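Long-range contacts in beta-agarase B (Zobellia galactanivorans, PDB 4ATF), which hydrolyses the beta-1,4 linkages between beta-D-galactose and 3,6-anhydro-alpha-L-galactose in agarose, cutting at random with retention of anomeric configuration: residues Ala153-Ser158 with Gln275-Thr280; Val119-Leu124 with Gly146-Glu151; Lys84-Arg89 with Ser287-Asn292. The protein carries 1 engineered substitution. One frame throughout, in Å; residues are numbered along the deposited sequence.

Interaction 1 of 3, residues Ala153-Ser158 with Gln275-Thr280; sequences AGKDHS and QSNTYT
Ala153 and Tyr279 form the dense half of this contact, where a short methyl meets an aromatic ring. Ala153 CB lies obliquely to that ring, 3.6 Å from Tyr279 CE1, and the same methyl reaches Thr278 O at 3.4 Å. The backbone closes in beside it: Ala153 CA points its hydrogen at Gln275 O, 3.5 Å away, in a C-H...O contact. Further along, the His157 ring turns its edge toward the face of Tyr279 in an offset edge-to-face pair, the centroids 5.4 Å apart and the planes at 66°. Both aromatic residues are buried, and helix 265-268 adds Arg267 to their surroundings.

The other half is looser and reaches toward solvent. Lys155 crosses Tyr279 at about a right angle, and its CD lies at the edge of the phenol ring, near the ring plane and 3.3 Å from Tyr279 OH. A bend at chi3 (79°) turns CE in beside Ser276 O, at 3.1 Å, while Lys155 NZ gives Tyr279 OH a weak hydrogen bond of 3.4 Å. Gln275 sits on the exposed margin and sends its amide nitrogen to the backbone oxygen of Ser152. On the opposing segment Gly154 and Lys155 both face Ser150 in a G1 beta bulge, and Asp156 OD1 accepts from Ser158 N in an Asx turn.

Tyr279 belongs to the pocket that holds the bound agaro-oligosaccharide, its side chain about 4 Å from a galactose at the nearest atoms. Segment 153-158 thus packs against a tyrosine of the sugar pocket chiefly through van der Waals and aromatic contacts, while the weak bond from the lysine probably orients the phenol hydroxyl only loosely.

Interaction 2 of 3, residues Val119-Leu124 with Gly146-Glu151; sequences VMNSTL and GADYSE
Asn121 and Asp148 are joined by a nearly straight hydrogen bond between the two segments. Asp148 N donates to Asn121 OD1 at 2.9 Å with an N-H...O angle of 162°, tilted 18° from the carbonyl plane. CG of Asn121 lies anti to the backbone N (chi1 -172°), and the end of the side chain comes nearer to 146-151 although CB points away. One residue earlier, Ala147 N donates to Ser122 O at 3.0 Å, coming from above that carbonyl plane.

Water extends the polar set. One molecule gives a hydrogen to Asn121 OD1 and accepts from Tyr149 N, so that oxygen is gripped twice; another joins Leu124 O to Gly146 N, with 2.7 Å between Leu124 O and the water. The Asn121 ND2 side has a weak bond to Asn291 OD1, and a water bound firmly by Asp148 OD2 accepts weakly from it. An alanine in place of Asn121 would probably leave Asp148 N without its acceptor and the bridging water held from one side less.

Close packing and a C-H...O contact complete the set. Val119 CG1 presses on Gly146 CA at 3.5 Å, tighter than usual, and Met120 O takes a C-H...O contact from the same Gly146 CA at 3.1 Å; a side chain at Gly146 would have no room here. Thr123 CG2 touches Ser150 CB at 3.7 Å, and Ala147 CB rests against the carbonyl group of Ser122.

Turn motifs shape the first loop: Asn121 is the centre of an inverse gamma turn, and Ser122 OG, which also bonds Asn292 OD1, accepts from Leu124 N in an ST turn. The contact joins the two open ends of an antiparallel pair, strands 125-132 and 137-145, within the beta-sandwich of the GH16 family.

Interaction 3 of 3, residues Lys84-Arg89 with Ser287-Asn292; sequences KMWATR and SNIENN
Where strand 293-306 runs antiparallel to strand 82-89 in the GH16 beta-sandwich, Trp86 and Ala87 meet Asn292, the residue next to strand 293-306. The carbonyl of Asn292 does most of the work. Its oxygen takes a weak hydrogen bond from Ala87 N, 3.4 Å long and bent to 123°, and also receives the CA hydrogen of Trp86, with Trp86 CA 3.2 Å from Asn292 O. Trp86 CB lies 3.5 Å from the same Asn292 O, so three neighbouring atoms of 84-89 lie against a single acceptor. A backbone bond between Met85 and Phe294 continues the pairing.

The side chains meet beside this carbonyl. Trp86 and Ile289 lie side by side and point the same way; Trp86 CD1 is 4.0 Å from Ile289 CG2, and Ile289 CD1 is almost as near. With CG of Trp86 set between its backbone N and carbonyl carbon (chi1 81°), the indole comes beside Ile289, and Tyr77 meets it with its plane nearly perpendicular. Ala87 CB and Asn292 CB come within 4.3 Å of each other.

The loop carries its own bracing. Asn292 ND2 donates to Asn288 O at 2.8 Å, with that oxygen close to the plane of the Asn292 amide, while Asn291 N bonds Asn288 OD1 at 2.9 Å in an Asx motif. A backbone bond from Asn292 N to Ile289 O tightens the same turn.

Across the two segments, then, strong bonds are absent: the cohesion comes from a weak N-H and a C-H donor sharing one carbonyl and from one indole-isoleucine contact, whereas the firm polar bonds within 287-292, together with Ser122 OG as the outside partner of Asn292 OD1, probably hold Asn292 in place.

How the interactions relate
From the N terminus, the chain first lays down 84-89, which waits for 287-292, almost at the end, to close interaction 3. Inside that long span two smaller loops close in series. Residues 119-124 meet 146-151 after a pair of antiparallel strands, completing interaction 2; 153-158 then starts interaction 1, which 275-280 closes after a further 116 residues. None of the spans cross. Interaction 2 is the link between the others: strand 149-150 pairs with 155-156 of interaction 1, and Ser122 OG bonds Asn292 OD1 of interaction 3. Together they tie loops, one of them carrying a residue of the sugar pocket, to strands of the sandwich.

Interaction 1 of 3, residues Ala153-Ser158 with Gln275-Thr280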
loop_
_atom_site.group_PDB
_atom_site.type_symbol
_atom_site.label_atom_id
_atom_site.label_comp_id
_atom_site.label_asym_id
_atom_site.label_seq_id
_atom_site.Cartn_x
_atom_site.Cartn_y
_atom_site.Cartn_z
ATOM N N ALA A 153 -9.588 20.770 6.109
ATOM C CA ALA A 153 -8.813 21.426 7.186
ATOM C C ALA A 153 -8.592 22.917 6.945
ATOM O O ALA A 153 -8.215 23.634 7.887
ATOM C CB ALA A 153 -7.470 20.715 7.384
ATOM N N GLY A 154 -8.840 23.403 5.709
ATOM C CA GLY A 154 -8.573 24.811 5.376
ATOM C C GLY A 154 -7.057 25.073 5.423
ATOM O O GLY A 154 -6.618 26.098 5.945
ATOM N N LYS A 155 -6.255 24.131 4.893
ATOM C CA LYS A 155 -4.775 24.307 4.960
ATOM C C LYS A 155 -3.969 23.737 3.797
ATOM O O LYS A 155 -4.339 22.720 3.196
ATOM C CB LYS A 155 -4.149 23.920 6.354
ATOM C CG LYS A 155 -4.474 22.575 6.924
ATOM C CD LYS A 155 -3.546 22.082 8.082
ATOM C CE LYS A 155 -3.860 22.675 9.427
ATOM N NZ LYS A 155 -3.110 22.027 10.515
ATOM N N ASP A 156 -2.854 24.396 3.508
ATOM C CA ASP A 156 -1.782 23.825 2.696
ATOM C C ASP A 156 -1.446 22.427 3.216
ATOM O O ASP A 156 -1.288 22.241 4.448
ATOM C CB ASP A 156 -0.584 24.777 2.777
ATOM C CG ASP A 156 0.590 24.370 1.909
ATOM O OD1 ASP A 156 0.912 23.239 1.857
ATOM O OD2 ASP A 156 1.283 25.243 1.362
ATOM N N HIS A 157 -1.348 21.421 2.324
ATOM C CA HIS A 157 -1.246 20.013 2.751
ATOM C C HIS A 157 0.186 19.474 2.416
ATOM O O HIS A 157 0.438 18.287 2.369
ATOM C CB HIS A 157 -2.503 19.241 2.193
ATOM C CG HIS A 157 -2.579 17.774 2.522
ATOM N ND1 HIS A 157 -3.205 17.267 3.646
ATOM C CD2 HIS A 157 -2.196 16.705 1.799
ATOM C CE1 HIS A 157 -3.172 15.949 3.608
ATOM N NE2 HIS A 157 -2.560 15.588 2.505
ATOM N N SER A 158 1.143 20.397 2.251
ATOM C CA SER A 158 2.440 20.010 1.727
ATOM C C SER A 158 3.221 19.218 2.815
ATOM O O SER A 158 4.190 18.481 2.523
ATOM C CB SER A 158 3.188 21.260 1.151
ATOM O OG SER A 158 3.589 22.061 2.242
ATOM N N GLN A 275 -11.357 20.586 13.635
ATOM C CA GLN A 275 -11.503 20.732 12.166
ATOM C C GLN A 275 -10.131 20.894 11.481
ATOM O O GLN A 275 -9.882 20.351 10.383
ATOM C CB GLN A 275 -12.422 21.919 11.771
ATOM C CG GLN A 275 -13.015 21.837 10.313
ATOM C CD GLN A 275 -13.712 20.494 9.951
ATOM O OE1 GLN A 275 -14.478 19.980 10.753
ATOM N NE2 GLN A 275 -13.450 19.932 8.734
ATOM N N SER A 276 -9.222 21.591 12.144
ATOM C CA SER A 276 -7.956 21.924 11.554
ATOM C C SER A 276 -7.006 20.733 11.375
ATOM O O SER A 276 -5.985 20.880 10.703
ATOM C CB SER A 276 -7.306 23.057 12.402
ATOM O OG SER A 276 -6.542 22.433 13.417
ATOM N N ASN A 277 -7.312 19.561 11.960
ATOM C CA ASN A 277 -6.495 18.353 11.792
ATOM C C ASN A 277 -7.357 17.307 11.055
ATOM O O ASN A 277 -7.040 16.100 11.096
ATOM C CB ASN A 277 -6.083 17.689 13.151
ATOM C CG ASN A 277 -5.157 18.545 13.989
ATOM O OD1 ASN A 277 -5.395 18.724 15.179
ATOM N ND2 ASN A 277 -4.108 19.084 13.378
ATOM N N THR A 278 -8.465 17.770 10.447
ATOM C CA THR A 278 -9.412 16.866 9.749
ATOM C C THR A 278 -9.159 16.898 8.251
ATOM O O THR A 278 -9.345 17.940 7.601
ATOM C CB THR A 278 -10.877 17.254 10.047
ATOM O OG1 THR A 278 -11.069 17.150 11.451
ATOM C CG2 THR A 278 -11.838 16.305 9.363
ATOM N N TYR A 279 -8.652 15.796 7.738
ATOM C CA TYR A 279 -8.186 15.729 6.301
ATOM C C TYR A 279 -8.975 14.659 5.547
ATOM O O TYR A 279 -8.612 13.462 5.549
ATOM C CB TYR A 279 -6.704 15.377 6.216
ATOM C CG TYR A 279 -5.787 16.307 7.006
ATOM C CD1 TYR A 279 -5.516 17.612 6.532
ATOM C CD2 TYR A 279 -5.139 15.875 8.187
ATOM C CE1 TYR A 279 -4.659 18.477 7.216
ATOM C CE2 TYR A 279 -4.255 16.741 8.894
ATOM C CZ TYR A 279 -4.027 18.043 8.381
ATOM O OH TYR A 279 -3.178 18.968 9.008
ATOM N N THR A 280 -10.018 15.099 4.864
ATOM C CA THR A 280 -10.849 14.154 4.106
ATOM C C THR A 280 -11.548 14.989 2.980
ATOM O O THR A 280 -11.772 16.195 3.168
ATOM C CB THR A 280 -11.902 13.476 5.071
ATOM O OG1 THR A 280 -12.616 12.428 4.391
ATOM C CG2 THR A 280 -12.881 14.554 5.663
#

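Interaction 2 of 3, residues Val119-Leu124 with Gly146-Glu151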
loop_
_atom_site.group_PDB
_atom_site.type_symbol
_atom_site.label_atom_id
_atom_site.label_comp_id
_atom_site.label_asym_id
_atom_site.label_seq_id
_atom_site.Cartn_x
_atom_site.Cartn_y
_atom_site.Cartn_z
ATOM N N VAL A 119 0.706 8.957 -7.116
ATOM C CA VAL A 119 -0.058 9.268 -5.873
ATOM C C VAL A 119 -1.143 10.306 -6.243
ATOM O O VAL A 119 -0.853 11.261 -7.033
ATOM C CB VAL A 119 0.927 9.853 -4.799
ATOM C CG1 VAL A 119 0.177 10.368 -3.518
ATOM C CG2 VAL A 119 1.972 8.749 -4.425
ATOM N N MET A 120 -2.367 10.149 -5.728
ATOM C CA MET A 120 -3.437 11.125 -5.991
ATOM C C MET A 120 -3.205 12.525 -5.407
ATOM O O MET A 120 -2.656 12.659 -4.308
ATOM C CB MET A 120 -4.750 10.644 -5.359
ATOM C CG MET A 120 -5.213 9.311 -5.904
ATOM S SD MET A 120 -6.902 8.891 -5.290
ATOM C CE MET A 120 -6.519 8.652 -3.511
ATOM N N ASN A 121 -3.734 13.554 -6.083
ATOM C CA ASN A 121 -3.813 14.892 -5.512
ATOM C C ASN A 121 -5.095 14.963 -4.647
ATOM O O ASN A 121 -6.025 15.710 -4.963
ATOM C CB ASN A 121 -3.877 15.920 -6.652
ATOM C CG ASN A 121 -3.770 17.361 -6.146
ATOM O OD1 ASN A 121 -3.519 17.620 -4.960
ATOM N ND2 ASN A 121 -4.006 18.302 -7.044
ATOM N N SER A 122 -5.134 14.136 -3.592
ATOM C CA SER A 122 -6.260 14.002 -2.685
ATOM C C SER A 122 -5.815 13.787 -1.221
ATOM O O SER A 122 -4.637 13.341 -0.935
ATOM C CB SER A 122 -7.025 12.730 -3.136
ATOM O OG SER A 122 -8.190 12.481 -2.321
ATOM N N THR A 123 -6.746 14.009 -0.265
ATOM C CA THR A 123 -6.407 13.732 1.137
ATOM C C THR A 123 -6.592 12.271 1.412
ATOM O O THR A 123 -6.120 11.779 2.450
ATOM C CB THR A 123 -7.324 14.545 2.155
ATOM O OG1 THR A 123 -8.700 14.418 1.760
ATOM C CG2 THR A 123 -6.927 16.048 2.123
ATOM N N LEU A 124 -7.184 11.554 0.464
ATOM C CA LEU A 124 -7.310 10.089 0.629
ATOM C C LEU A 124 -5.962 9.419 0.461
ATOM O O LEU A 124 -5.102 9.973 -0.234
ATOM C CB LEU A 124 -8.204 9.517 -0.479
ATOM C CG LEU A 124 -9.686 9.926 -0.389
ATOM C CD1 LEU A 124 -10.364 9.239 -1.629
ATOM C CD2 LEU A 124 -10.348 9.561 0.890
ATOM N N GLY A 146 -1.447 12.417 -1.015
ATOM C CA GLY A 146 -0.778 13.341 -1.943
ATOM C C GLY A 146 -1.233 14.794 -2.107
ATOM O O GLY A 146 -0.539 15.556 -2.796
ATOM N N ALA A 147 -2.380 15.191 -1.536
ATOM C CA ALA A 147 -2.994 16.504 -1.895
ATOM C C ALA A 147 -2.053 17.703 -1.693
ATOM O O ALA A 147 -1.347 17.776 -0.652
ATOM C CB ALA A 147 -4.291 16.774 -1.089
ATOM N N ASP A 148 -2.081 18.653 -2.635
ATOM C CA ASP A 148 -1.396 19.947 -2.382
ATOM C C ASP A 148 -2.098 20.746 -1.259
ATOM O O ASP A 148 -1.438 21.484 -0.502
ATOM C CB ASP A 148 -1.440 20.804 -3.646
ATOM C CG ASP A 148 -0.582 20.178 -4.803
ATOM O OD1 ASP A 148 0.462 19.499 -4.495
ATOM O OD2 ASP A 148 -0.932 20.400 -5.996
ATOM N N TYR A 149 -3.429 20.614 -1.179
ATOM C CA TYR A 149 -4.232 21.472 -0.303
ATOM C C TYR A 149 -5.393 20.675 0.247
ATOM O O TYR A 149 -5.926 19.841 -0.480
ATOM C CB TYR A 149 -4.788 22.641 -1.120
ATOM C CG TYR A 149 -5.537 23.640 -0.246
ATOM C CD1 TYR A 149 -4.863 24.598 0.519
ATOM C CD2 TYR A 149 -6.944 23.592 -0.150
ATOM C CE1 TYR A 149 -5.584 25.503 1.351
ATOM C CE2 TYR A 149 -7.647 24.470 0.677
ATOM C CZ TYR A 149 -6.987 25.418 1.426
ATOM O OH TYR A 149 -7.778 26.272 2.251
ATOM N N SER A 150 -5.817 20.946 1.499
ATOM C CA SER A 150 -7.038 20.302 2.086
ATOM C C SER A 150 -8.184 21.329 2.415
ATOM O O SER A 150 -8.042 22.177 3.296
ATOM C CB SER A 150 -6.676 19.510 3.356
ATOM O OG SER A 150 -7.871 19.108 4.090
ATOM N N GLU A 151 -9.304 21.297 1.702
ATOM C CA GLU A 151 -10.419 22.173 2.016
ATOM C C GLU A 151 -11.032 21.784 3.367
ATOM O O GLU A 151 -11.517 22.671 4.059
ATOM C CB GLU A 151 -11.550 22.087 0.960
ATOM C CG GLU A 151 -11.234 22.673 -0.373
ATOM C CD GLU A 151 -12.459 22.839 -1.254
ATOM O OE1 GLU A 151 -13.580 22.396 -0.891
ATOM O OE2 GLU A 151 -12.277 23.482 -2.288
HETATM O O HOH W 1 -5.075 19.590 -3.581
HETATM O O HOH W 2 -3.175 21.671 -6.615
HETATM O O HOH W 3 -3.022 10.112 -1.926
#

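Interaction 3 of 3, residues Lys84-Arg89 with Ser287-Asn292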
loop_
_atom_site.group_PDB
_atom_site.type_symbol
_atom_site.label_atom_id
_atom_site.label_comp_id
_atom_site.label_asym_id
_atom_site.label_seq_id
_atom_site.Cartn_x
_atom_site.Cartn_y
_atom_site.Cartn_z
ATOM N N LYS A 84 -6.610 1.888 -12.742
ATOM C CA LYS A 84 -7.144 3.099 -12.145
ATOM C C LYS A 84 -8.277 2.816 -11.126
ATOM O O LYS A 84 -8.963 1.827 -11.229
ATOM C CB LYS A 84 -7.618 4.043 -13.235
ATOM C CG LYS A 84 -6.468 4.478 -14.202
ATOM C CD LYS A 84 -7.091 5.355 -15.246
ATOM C CE LYS A 84 -6.147 5.582 -16.430
ATOM N NZ LYS A 84 -6.611 6.655 -17.369
ATOM N N MET A 85 -8.474 3.699 -10.158
ATOM C CA MET A 85 -9.370 3.484 -9.045
ATOM C C MET A 85 -9.793 4.923 -8.699
ATOM O O MET A 85 -8.913 5.795 -8.570
ATOM C CB MET A 85 -8.480 2.940 -7.897
ATOM C CG MET A 85 -8.946 1.801 -7.243
ATOM S SD MET A 85 -7.481 1.386 -6.279
ATOM C CE MET A 85 -6.916 0.138 -7.445
ATOM N N TRP A 86 -11.078 5.208 -8.516
ATOM C CA TRP A 86 -11.467 6.576 -8.154
ATOM C C TRP A 86 -12.466 6.613 -7.013
ATOM O O TRP A 86 -12.952 5.565 -6.594
ATOM C CB TRP A 86 -11.990 7.376 -9.384
ATOM C CG TRP A 86 -13.414 7.183 -9.844
ATOM C CD1 TRP A 86 -14.402 8.137 -9.819
ATOM C CD2 TRP A 86 -13.991 6.032 -10.486
ATOM N NE1 TRP A 86 -15.562 7.651 -10.365
ATOM C CE2 TRP A 86 -15.356 6.362 -10.782
ATOM C CE3 TRP A 86 -13.513 4.762 -10.815
ATOM C CZ2 TRP A 86 -16.241 5.466 -11.405
ATOM C CZ3 TRP A 86 -14.400 3.847 -11.453
ATOM C CH2 TRP A 86 -15.743 4.223 -11.752
ATOM N N ALA A 87 -12.803 7.809 -6.535
ATOM C CA ALA A 87 -13.639 7.954 -5.329
ATOM C C ALA A 87 -14.936 8.802 -5.591
ATOM O O ALA A 87 -14.837 9.870 -6.185
ATOM C CB ALA A 87 -12.800 8.645 -4.218
ATOM N N THR A 88 -16.105 8.369 -5.118
ATOM C CA THR A 88 -17.333 9.186 -5.239
ATOM C C THR A 88 -18.097 9.103 -3.916
ATOM O O THR A 88 -18.061 8.040 -3.252
ATOM C CB THR A 88 -18.233 8.715 -6.396
ATOM O OG1 THR A 88 -18.508 7.303 -6.238
ATOM C CG2 THR A 88 -17.530 8.992 -7.756
ATOM N N ARG A 89 -18.751 10.194 -3.517
ATOM C CA ARG A 89 -19.629 10.168 -2.318
ATOM C C ARG A 89 -20.749 9.124 -2.458
ATOM O O ARG A 89 -21.430 9.014 -3.506
ATOM C CB ARG A 89 -20.257 11.547 -2.072
ATOM C CG ARG A 89 -20.799 11.736 -0.642
ATOM C CD ARG A 89 -20.103 13.025 -0.127
ATOM N NE ARG A 89 -19.179 12.589 0.804
ATOM C CZ ARG A 89 -18.101 13.212 1.292
ATOM N NH1 ARG A 89 -17.615 14.439 0.952
ATOM N NH2 ARG A 89 -17.476 12.491 2.175
ATOM N N SER A 287 -15.665 16.613 -6.758
ATOM C CA SER A 287 -16.098 16.986 -8.092
ATOM C C SER A 287 -14.930 16.927 -9.124
ATOM O O SER A 287 -15.197 16.925 -10.356
ATOM C CB SER A 287 -16.808 18.367 -8.103
ATOM O OG SER A 287 -15.839 19.399 -8.080
ATOM N N ASN A 288 -13.671 16.930 -8.674
ATOM C CA ASN A 288 -12.547 16.808 -9.605
ATOM C C ASN A 288 -12.172 15.324 -9.603
ATOM O O ASN A 288 -11.572 14.849 -8.635
ATOM C CB ASN A 288 -11.364 17.778 -9.309
ATOM C CG ASN A 288 -10.259 17.730 -10.394
ATOM O OD1 ASN A 288 -9.701 16.679 -10.670
ATOM N ND2 ASN A 288 -9.962 18.878 -11.012
ATOM N N ILE A 289 -12.609 14.588 -10.655
ATOM C CA ILE A 289 -12.346 13.152 -10.784
ATOM C C ILE A 289 -10.846 12.845 -10.885
ATOM O O ILE A 289 -10.369 11.902 -10.227
ATOM C CB ILE A 289 -13.075 12.488 -12.024
ATOM C CG1 ILE A 289 -14.583 12.684 -11.988
ATOM C CG2 ILE A 289 -12.711 10.966 -12.155
ATOM C CD1 ILE A 289 -15.205 12.080 -10.740
ATOM N N GLU A 290 -10.121 13.574 -11.740
ATOM C CA GLU A 290 -8.698 13.301 -11.948
ATOM C C GLU A 290 -7.901 13.377 -10.606
ATOM O O GLU A 290 -6.987 12.571 -10.368
ATOM C CB GLU A 290 -8.088 14.248 -12.981
ATOM C CG GLU A 290 -6.683 13.760 -13.376
ATOM C CD GLU A 290 -5.770 14.804 -14.018
ATOM O OE1 GLU A 290 -6.212 15.920 -14.387
ATOM O OE2 GLU A 290 -4.563 14.486 -14.135
ATOM N N ASN A 291 -8.253 14.344 -9.747
ATOM C CA ASN A 291 -7.534 14.514 -8.491
ATOM C C ASN A 291 -7.761 13.316 -7.563
ATOM O O ASN A 291 -6.928 13.037 -6.695
ATOM C CB ASN A 291 -7.962 15.776 -7.763
ATOM C CG ASN A 291 -7.385 17.048 -8.373
ATOM O OD1 ASN A 291 -6.402 17.025 -9.113
ATOM N ND2 ASN A 291 -8.018 18.185 -8.063
ATOM N N ASN A 292 -8.908 12.650 -7.734
ATOM C CA ASN A 292 -9.250 11.493 -6.929
ATOM C C ASN A 292 -9.185 10.159 -7.678
ATOM O O ASN A 292 -9.862 9.216 -7.317
ATOM C CB ASN A 292 -10.652 11.710 -6.344
ATOM C CG ASN A 292 -10.673 12.929 -5.447
ATOM O OD1 ASN A 292 -10.252 12.839 -4.306
ATOM N ND2 ASN A 292 -11.106 14.070 -5.971
#